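Local coordinates for gluconate kinase (Lactobacillus acidophilus, PDB 3LL3), which binds ATP and D-xylulose and probably transfers phosphate from ATP to a sugar or sugar acid such as gluconate, at residues Ile7-Thr13 with Ala73-Gln79; Lys158-Ile162 with Ile233-Ala237; Phe320-Gln325 with Ala369-Ile373. All blocks are in the same frame, centred on the assembly; numbering follows the deposited sequence.

Contact 1: residues Ile7-Thr13 with Ala73-Gln79. With XUL (D-xylulose), chain E.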
loop_
_atom_site.group_PDB
_atom_site.type_symbol
_atom_site.label_atom_id
_atom_site.label_comp_id
_atom_site.label_asym_id
_atom_site.label_seq_id
_atom_site.Cartn_x
_atom_site.Cartn_y
_atom_site.Cartn_z
ATOM N N ILE A 7 -9.939 -7.811 47.020
ATOM C CA ILE A 7 -10.504 -7.799 45.679
ATOM C C ILE A 7 -9.883 -6.669 44.874
ATOM O O ILE A 7 -9.784 -5.534 45.347
ATOM C CB ILE A 7 -12.025 -7.644 45.699
ATOM C CG1 ILE A 7 -12.672 -8.838 46.394
ATOM C CG2 ILE A 7 -12.569 -7.515 44.307
ATOM C CD1 ILE A 7 -14.178 -8.671 46.564
ATOM N N GLY A 8 -9.427 -6.994 43.669
ATOM C CA GLY A 8 -8.953 -5.982 42.748
ATOM C C GLY A 8 -9.968 -5.843 41.641
ATOM O O GLY A 8 -10.390 -6.840 41.056
HETATM N N MSE A 9 -10.379 -4.609 41.370
HETATM C CA MSE A 9 -11.399 -4.329 40.377
HETATM C C MSE A 9 -10.766 -3.610 39.209
HETATM O O MSE A 9 -9.880 -2.789 39.399
HETATM C CB MSE A 9 -12.469 -3.422 40.976
HETATM C CG MSE A 9 -13.149 -4.003 42.212
HETATM SE SE MSE A 9 -14.325 -5.483 41.721
HETATM C CE MSE A 9 -15.730 -4.504 40.755
ATOM N N ASP A 10 -11.248 -3.897 38.007
ATOM C CA ASP A 10 -10.743 -3.271 36.804
ATOM C C ASP A 10 -11.924 -2.728 36.008
ATOM O O ASP A 10 -12.630 -3.480 35.338
ATOM C CB ASP A 10 -10.001 -4.311 35.984
ATOM C CG ASP A 10 -9.437 -3.751 34.697
ATOM O OD1 ASP A 10 -8.736 -2.710 34.754
ATOM O OD2 ASP A 10 -9.673 -4.376 33.633
ATOM N N VAL A 11 -12.143 -1.420 36.087
ATOM C CA VAL A 11 -13.328 -0.821 35.509
ATOM C C VAL A 11 -13.020 -0.355 34.095
ATOM O O VAL A 11 -12.604 0.791 33.867
ATOM C CB VAL A 11 -13.875 0.343 36.396
ATOM C CG1 VAL A 11 -15.235 0.796 35.906
ATOM C CG2 VAL A 11 -13.962 -0.105 37.854
ATOM N N GLY A 12 -13.210 -1.257 33.138
ATOM C CA GLY A 12 -12.876 -0.959 31.762
ATOM C C GLY A 12 -14.055 -0.441 30.980
ATOM O O GLY A 12 -15.172 -0.391 31.483
ATOM N N THR A 13 -13.807 -0.019 29.750
ATOM C CA THR A 13 -14.903 0.248 28.837
ATOM C C THR A 13 -15.482 -1.121 28.476
ATOM O O THR A 13 -14.758 -2.126 28.467
ATOM C CB THR A 13 -14.418 0.993 27.582
ATOM O OG1 THR A 13 -13.203 0.397 27.111
ATOM C CG2 THR A 13 -14.128 2.454 27.912
ATOM N N ALA A 73 -9.925 -5.517 51.861
ATOM C CA ALA A 73 -9.856 -4.305 51.069
ATOM C C ALA A 73 -10.346 -4.552 49.651
ATOM O O ALA A 73 -10.246 -5.666 49.142
ATOM C CB ALA A 73 -8.439 -3.767 51.071
ATOM N N ILE A 74 -10.908 -3.513 49.034
ATOM C CA ILE A 74 -11.272 -3.543 47.626
ATOM C C ILE A 74 -10.526 -2.393 46.946
ATOM O O ILE A 74 -10.692 -1.229 47.321
ATOM C CB ILE A 74 -12.777 -3.371 47.432
ATOM C CG1 ILE A 74 -13.536 -4.460 48.190
ATOM C CG2 ILE A 74 -13.153 -3.403 45.963
ATOM C CD1 ILE A 74 -15.034 -4.194 48.240
ATOM N N SER A 75 -9.692 -2.729 45.963
ATOM C CA SER A 75 -8.874 -1.740 45.280
ATOM C C SER A 75 -9.272 -1.626 43.806
ATOM O O SER A 75 -9.888 -2.540 43.238
ATOM C CB SER A 75 -7.395 -2.108 45.422
ATOM O OG SER A 75 -6.562 -1.054 44.968
ATOM N N TRP A 76 -8.891 -0.513 43.181
ATOM C CA TRP A 76 -9.484 -0.128 41.903
ATOM C C TRP A 76 -8.465 0.200 40.828
ATOM O O TRP A 76 -7.508 0.934 41.072
ATOM C CB TRP A 76 -10.446 1.055 42.111
ATOM C CG TRP A 76 -11.493 0.744 43.114
ATOM C CD1 TRP A 76 -11.409 0.915 44.468
ATOM C CD2 TRP A 76 -12.782 0.180 42.857
ATOM N NE1 TRP A 76 -12.575 0.489 45.070
ATOM C CE2 TRP A 76 -13.435 0.043 44.098
ATOM C CE3 TRP A 76 -13.455 -0.211 41.693
ATOM C CZ2 TRP A 76 -14.721 -0.477 44.209
ATOM C CZ3 TRP A 76 -14.730 -0.728 41.804
ATOM C CH2 TRP A 76 -15.347 -0.863 43.058
ATOM N N SER A 77 -8.669 -0.390 39.651
ATOM C CA SER A 77 -7.993 -0.005 38.425
ATOM C C SER A 77 -9.105 0.464 37.486
ATOM O O SER A 77 -10.200 -0.108 37.484
ATOM C CB SER A 77 -7.250 -1.194 37.826
ATOM O OG SER A 77 -6.724 -0.865 36.556
ATOM N N SER A 78 -8.865 1.529 36.730
ATOM C CA SER A 78 -9.952 2.131 35.961
ATOM C C SER A 78 -9.502 2.704 34.615
ATOM O O SER A 78 -8.397 3.234 34.506
ATOM C CB SER A 78 -10.620 3.232 36.799
ATOM O OG SER A 78 -11.588 3.939 36.046
ATOM N N GLN A 79 -10.373 2.597 33.612
ATOM C CA GLN A 79 -10.215 3.321 32.364
ATOM C C GLN A 79 -9.932 4.792 32.675
ATOM O O GLN A 79 -10.300 5.286 33.733
ATOM C CB GLN A 79 -11.504 3.240 31.551
ATOM C CG GLN A 79 -12.664 3.939 32.234
ATOM C CD GLN A 79 -14.001 3.680 31.561
ATOM O OE1 GLN A 79 -14.703 2.717 31.880
ATOM N NE2 GLN A 79 -14.380 4.570 30.657
HETATM C C1 XUL E . -3.951 5.369 28.600
HETATM C C2 XUL E . -4.771 6.150 27.557
HETATM C C3 XUL E . -6.090 5.553 26.991
HETATM C C4 XUL E . -6.668 4.351 27.765
HETATM C C5 XUL E . -7.271 4.724 29.133
HETATM O O1 XUL E . -2.708 5.002 28.052
HETATM O O2 XUL E . -4.352 7.206 27.149
HETATM O O3 XUL E . -5.871 5.107 25.676
HETATM O O4 XUL E . -7.678 3.782 26.964
HETATM O O5 XUL E . -8.224 3.775 29.546
#
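Neighbouring parallel strands share two things, a staggered set of backbone hydrogen bonds and a common side-chain face, and M9, V11 and Q79 illustrate both. M9, a selenomethionine, sits at the centre. M9 N donates to S75 O (2.8 Å) and M9 O accepts from S77 N (2.7 Å), so both polar backbone atoms of this one residue serve the strand 73-78. Its side chain lies on the same face as I74 and W76: M9 CG stands over the six-membered ring of W76, 3.9 Å from the centroid, in a CH-pi contact, and M9 CG also meets I74 CG2 at 3.8 Å. M9 SE is more oblique to that ring, a Met-aromatic contact. Residues of helix 49-65, I60 among them, pack onto this face.

V11 repeats the pattern two residues on. V11 N bonds S77 O (2.7 Å), and V11 CG2 reaches the edge of the same indole, 3.9 Å from W76 CE3. These are adjacent central strands of the actin-like ATPase fold, whose first strand leads into a turn that, in this superfamily, approaches the nucleotide phosphates. Here V11 centres an inverse gamma turn, and the D10 side chain lies about 6 Å from the bound ATP while its OD2 pairs with K17. D10 OD1 accepts a weak bond from S77 OG (3.3 Å).

Q79 takes the register past the strand ends: Q79 N donates to V11 O (2.9 Å, nearly linear), and its side chain lies against G12 and T13. Q79 CA approaches XUL O5 to 3.5 Å, so the last backbone bond between the segments falls beside the xylulose pocket.

Contact 2: residues Lys158-Ile162 with Ile233-Ala237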
loop_
_atom_site.group_PDB
_atom_site.type_symbol
_atom_site.label_atom_id
_atom_site.label_comp_id
_atom_site.label_asym_id
_atom_site.label_seq_id
_atom_site.Cartn_x
_atom_site.Cartn_y
_atom_site.Cartn_z
ATOM N N LYS A 158 -14.274 6.206 38.013
ATOM C CA LYS A 158 -13.757 5.668 39.263
ATOM C C LYS A 158 -14.251 6.502 40.462
ATOM O O LYS A 158 -14.676 5.940 41.468
ATOM C CB LYS A 158 -12.234 5.483 39.278
ATOM C CG LYS A 158 -11.708 4.990 40.648
ATOM C CD LYS A 158 -10.283 4.379 40.563
ATOM C CE LYS A 158 -9.195 5.459 40.456
ATOM N NZ LYS A 158 -8.920 6.105 41.789
ATOM N N GLU A 159 -14.198 7.829 40.343
ATOM C CA GLU A 159 -14.708 8.734 41.380
ATOM C C GLU A 159 -16.198 8.485 41.640
ATOM O O GLU A 159 -16.639 8.437 42.781
ATOM C CB GLU A 159 -14.507 10.198 40.978
ATOM C CG GLU A 159 -13.058 10.649 40.932
ATOM C CD GLU A 159 -12.335 10.029 39.764
ATOM O OE1 GLU A 159 -12.868 10.148 38.633
ATOM O OE2 GLU A 159 -11.264 9.398 39.981
ATOM N N TYR A 160 -16.958 8.329 40.566
ATOM C CA TYR A 160 -18.377 8.057 40.669
ATOM C C TYR A 160 -18.651 6.834 41.530
ATOM O O TYR A 160 -19.437 6.906 42.485
ATOM C CB TYR A 160 -18.999 7.844 39.288
ATOM C CG TYR A 160 -20.476 7.506 39.398
ATOM C CD1 TYR A 160 -21.393 8.459 39.802
ATOM C CD2 TYR A 160 -20.945 6.225 39.123
ATOM C CE1 TYR A 160 -22.738 8.155 39.926
ATOM C CE2 TYR A 160 -22.293 5.912 39.239
ATOM C CZ TYR A 160 -23.183 6.880 39.640
ATOM O OH TYR A 160 -24.525 6.566 39.751
ATOM N N ILE A 161 -18.008 5.711 41.168
ATOM C CA ILE A 161 -18.168 4.461 41.896
ATOM C C ILE A 161 -17.832 4.651 43.361
ATOM O O ILE A 161 -18.629 4.314 44.239
ATOM C CB ILE A 161 -17.301 3.323 41.303
ATOM C CG1 ILE A 161 -17.775 2.989 39.889
ATOM C CG2 ILE A 161 -17.364 2.092 42.184
ATOM C CD1 ILE A 161 -16.749 2.234 39.038
ATOM N N ILE A 162 -16.656 5.192 43.637
ATOM C CA ILE A 162 -16.258 5.358 45.021
ATOM C C ILE A 162 -17.214 6.303 45.763
ATOM O O ILE A 162 -17.445 6.154 46.960
ATOM C CB ILE A 162 -14.806 5.812 45.114
ATOM C CG1 ILE A 162 -13.910 4.658 44.631
ATOM C CG2 ILE A 162 -14.449 6.225 46.546
ATOM C CD1 ILE A 162 -12.462 5.003 44.488
ATOM N N ILE A 233 -11.940 0.590 51.307
ATOM C CA ILE A 233 -11.782 0.963 49.922
ATOM C C ILE A 233 -10.393 1.565 49.768
ATOM O O ILE A 233 -10.026 2.485 50.504
ATOM C CB ILE A 233 -12.810 2.016 49.479
ATOM C CG1 ILE A 233 -14.224 1.457 49.600
ATOM C CG2 ILE A 233 -12.544 2.430 48.028
ATOM C CD1 ILE A 233 -14.502 0.348 48.612
ATOM N N ILE A 234 -9.618 1.033 48.827
ATOM C CA ILE A 234 -8.333 1.615 48.469
ATOM C C ILE A 234 -8.563 2.464 47.230
ATOM O O ILE A 234 -9.142 1.994 46.232
ATOM C CB ILE A 234 -7.281 0.520 48.192
ATOM C CG1 ILE A 234 -7.335 -0.555 49.290
ATOM C CG2 ILE A 234 -5.887 1.135 48.091
ATOM C CD1 ILE A 234 -7.258 0.002 50.715
ATOM N N LEU A 235 -8.146 3.721 47.298
ATOM C CA LEU A 235 -8.445 4.655 46.235
ATOM C C LEU A 235 -8.095 4.093 44.843
ATOM O O LEU A 235 -8.881 4.196 43.905
ATOM C CB LEU A 235 -7.740 5.981 46.483
ATOM C CG LEU A 235 -8.089 7.069 45.476
ATOM C CD1 LEU A 235 -9.623 7.258 45.353
ATOM C CD2 LEU A 235 -7.367 8.384 45.815
ATOM N N GLY A 236 -6.926 3.486 44.709
ATOM C CA GLY A 236 -6.557 2.892 43.429
ATOM C C GLY A 236 -5.963 3.866 42.430
ATOM O O GLY A 236 -5.552 4.957 42.807
ATOM N N ALA A 237 -5.918 3.472 41.153
ATOM C CA ALA A 237 -5.203 4.225 40.135
ATOM C C ALA A 237 -5.690 3.889 38.730
ATOM O O ALA A 237 -6.646 3.140 38.553
ATOM C CB ALA A 237 -3.710 3.978 40.238
#
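When a helix lies along a strand of the sheet beneath it, residues one turn apart can make the contact, and here they are K158 and I162. The helix 158-162 runs almost antiparallel to the strand 233-237 (176°), their axes 10.2 Å apart, so side chains must span the gap. This strand neighbours strand 70-78 in the mixed sheet of the N-terminal actin-like domain of the FGGY kinases, and helix 157-166 packs on the sheet face bearing W76. I162 bridges the gap in an m,t conformation, with I162 CD1 3.7 Å from L235 CD1 and I162 CG1 4.3 Å from I233 CG2. L235 answers in t,p: its CA-to-CB bond points sideways, yet CD1 still reaches the isoleucine. I233 has its CA-to-CB bond toward the helix.

K158 begins extended, with chi1 and chi2 both t, then bends through two p torsions, bringing K158 NZ to L235 O at 2.9 Å. L235 has helical backbone angles (-50/-45), and G236 follows at 84/-164, a conformation suited to glycine, so the strand is kinked where the lysine arrives.

The chemistry implies a buried ammonium whose charge is balanced by the D172 carboxylate while NZ also donates a hydrogen bond to the backbone carbonyl of L235.

Contact 3: residues Phe320-Gln325 with Ala369-Ile373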
loop_
_atom_site.group_PDB
_atom_site.type_symbol
_atom_site.label_atom_id
_atom_site.label_comp_id
_atom_site.label_asym_id
_atom_site.label_seq_id
_atom_site.Cartn_x
_atom_site.Cartn_y
_atom_site.Cartn_z
ATOM N N PHE A 320 -2.619 -18.030 10.012
ATOM C CA PHE A 320 -2.032 -16.793 9.512
ATOM C C PHE A 320 -0.565 -16.721 9.883
ATOM O O PHE A 320 0.283 -16.451 9.038
ATOM C CB PHE A 320 -2.780 -15.599 10.115
ATOM C CG PHE A 320 -2.398 -14.266 9.530
ATOM C CD1 PHE A 320 -1.217 -13.652 9.883
ATOM C CD2 PHE A 320 -3.242 -13.615 8.661
ATOM C CE1 PHE A 320 -0.873 -12.415 9.375
ATOM C CE2 PHE A 320 -2.898 -12.363 8.137
ATOM C CZ PHE A 320 -1.712 -11.772 8.500
ATOM N N LEU A 321 -0.268 -16.946 11.162
ATOM C CA LEU A 321 1.102 -16.933 11.642
ATOM C C LEU A 321 1.948 -17.952 10.882
ATOM O O LEU A 321 3.076 -17.668 10.490
ATOM C CB LEU A 321 1.124 -17.254 13.134
ATOM C CG LEU A 321 0.456 -16.188 13.996
ATOM C CD1 LEU A 321 0.403 -16.644 15.440
ATOM C CD2 LEU A 321 1.209 -14.870 13.862
ATOM N N ASP A 322 1.398 -19.145 10.689
ATOM C CA ASP A 322 2.114 -20.190 9.954
ATOM C C ASP A 322 2.494 -19.684 8.560
ATOM O O ASP A 322 3.645 -19.807 8.131
ATOM C CB ASP A 322 1.279 -21.474 9.850
ATOM C CG ASP A 322 1.186 -22.229 11.170
ATOM O OD1 ASP A 322 2.037 -22.001 12.067
ATOM O OD2 ASP A 322 0.252 -23.056 11.303
ATOM N N VAL A 323 1.535 -19.094 7.856
ATOM C CA VAL A 323 1.824 -18.609 6.500
ATOM C C VAL A 323 2.843 -17.476 6.510
ATOM O O VAL A 323 3.787 -17.465 5.710
ATOM C CB VAL A 323 0.558 -18.155 5.786
ATOM C CG1 VAL A 323 0.901 -17.609 4.410
ATOM C CG2 VAL A 323 -0.427 -19.317 5.679
ATOM N N ALA A 324 2.650 -16.521 7.421
ATOM C CA ALA A 324 3.557 -15.378 7.536
ATOM C C ALA A 324 4.998 -15.836 7.735
ATOM O O ALA A 324 5.931 -15.272 7.164
ATOM C CB ALA A 324 3.127 -14.462 8.680
ATOM N N GLN A 325 5.174 -16.871 8.540
ATOM C CA GLN A 325 6.515 -17.378 8.820
ATOM C C GLN A 325 7.231 -17.966 7.608
ATOM O O GLN A 325 8.455 -18.070 7.627
ATOM C CB GLN A 325 6.489 -18.382 9.979
ATOM C CG GLN A 325 6.107 -17.737 11.297
ATOM C CD GLN A 325 6.022 -18.725 12.436
ATOM O OE1 GLN A 325 4.936 -18.996 12.965
ATOM N NE2 GLN A 325 7.167 -19.275 12.824
ATOM N N ALA A 369 1.245 -11.160 4.422
ATOM C CA ALA A 369 0.878 -11.569 5.774
ATOM C C ALA A 369 1.940 -11.120 6.754
ATOM O O ALA A 369 1.634 -10.536 7.787
ATOM C CB ALA A 369 0.698 -13.095 5.860
ATOM N N ARG A 370 3.197 -11.397 6.425
ATOM C CA ARG A 370 4.272 -11.066 7.334
ATOM C C ARG A 370 4.482 -9.560 7.444
ATOM O O ARG A 370 4.799 -9.060 8.516
ATOM C CB ARG A 370 5.588 -11.767 6.970
ATOM C CG ARG A 370 6.567 -11.635 8.110
ATOM C CD ARG A 370 8.007 -11.800 7.736
ATOM N NE ARG A 370 8.461 -13.129 8.038
ATOM C CZ ARG A 370 9.324 -13.451 8.997
ATOM N NH1 ARG A 370 9.888 -12.538 9.771
ATOM N NH2 ARG A 370 9.635 -14.710 9.152
ATOM N N ALA A 371 4.326 -8.846 6.335
ATOM C CA ALA A 371 4.469 -7.395 6.351
ATOM C C ALA A 371 3.476 -6.775 7.314
ATOM O O ALA A 371 3.789 -5.774 7.951
ATOM C CB ALA A 371 4.288 -6.789 4.938
ATOM N N VAL A 372 2.277 -7.348 7.405
ATOM C CA VAL A 372 1.268 -6.827 8.324
ATOM C C VAL A 372 1.784 -6.946 9.760
ATOM O O VAL A 372 1.767 -5.978 10.525
ATOM C CB VAL A 372 -0.080 -7.571 8.203
ATOM C CG1 VAL A 372 -0.987 -7.231 9.393
ATOM C CG2 VAL A 372 -0.773 -7.256 6.857
ATOM N N ILE A 373 2.281 -8.134 10.106
ATOM C CA ILE A 373 2.769 -8.375 11.463
ATOM C C ILE A 373 3.961 -7.485 11.761
ATOM O O ILE A 373 4.044 -6.890 12.836
ATOM C CB ILE A 373 3.155 -9.854 11.685
ATOM C CG1 ILE A 373 1.901 -10.721 11.646
ATOM C CG2 ILE A 373 3.818 -10.020 13.055
ATOM C CD1 ILE A 373 2.171 -12.201 11.370
#
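Small residues at a helix crossing allow the backbones to draw together, and A324 and A369 do so here. The axes of helices 320-325 and 369-373 approach to 8.6 Å at a signed angle of -104°, and A324 CA lies 4.4 Å from R370 CA. At the crossing the two alanine methyls abut, A324 CB to A369 CB at 4.0 Å, each a low bump against the other.

Larger shapes fit around this point. The A369 methyl also presses on the face of the F320 ring, A369 CB lying 4.2 Å from the centroid in a CH-pi contact. I373 supplies the main wedge: I373 CD1 enters a hollow lined by F320, L321 and A324, touching F320 CE1 (3.6 Å), L321 CD2 (3.8 Å) and A324 CB (3.6 Å). The same methyl lies near the plane of the F320 ring, so that ring offers its face to A369 and its edge to I373.

Both helices belong to the C-terminal domain of the FGGY kinases, one of the two actin-like halves, and the shorter one carries part of the ATP pocket: L321 touches the nucleotide while its CD2 rests on I373. Outside the two segments, F320 meets F303 edge-to-face, which joins helix 317-325 to helix 300-311.

Beside the apolar contacts R370 adds a polar one. It arches past A324, packing R370 CB on A324 CB at 4.0 Å, and R370 NE gives a weak hydrogen bond to A324 O (3.4 Å). Its NH1 forms a salt bridge with E374, one turn further along the same helix.

Overall arrangement
From the N terminus, contact 1 closes first: the chain leaves strand 4-11, passes through two further strands of the sheet and helix 49-65, and returns beside it as strand 70-78. Contact 2 opens later, bringing helix 157-166 against strand 232-238, the next strand of that sheet. The two touch, their centres about 8 Å apart, with I74 O to I234 N at 2.9 Å, and together they join three adjacent strands to a covering helix. Contact 3 closes the loop from helix 317-325 to helix 365-388, tying these two together in the C-terminal domain, its centre about 36 Å from that of contact 1 and 42 Å from that of contact 2. All three loops run in series, with none nesting or crossing.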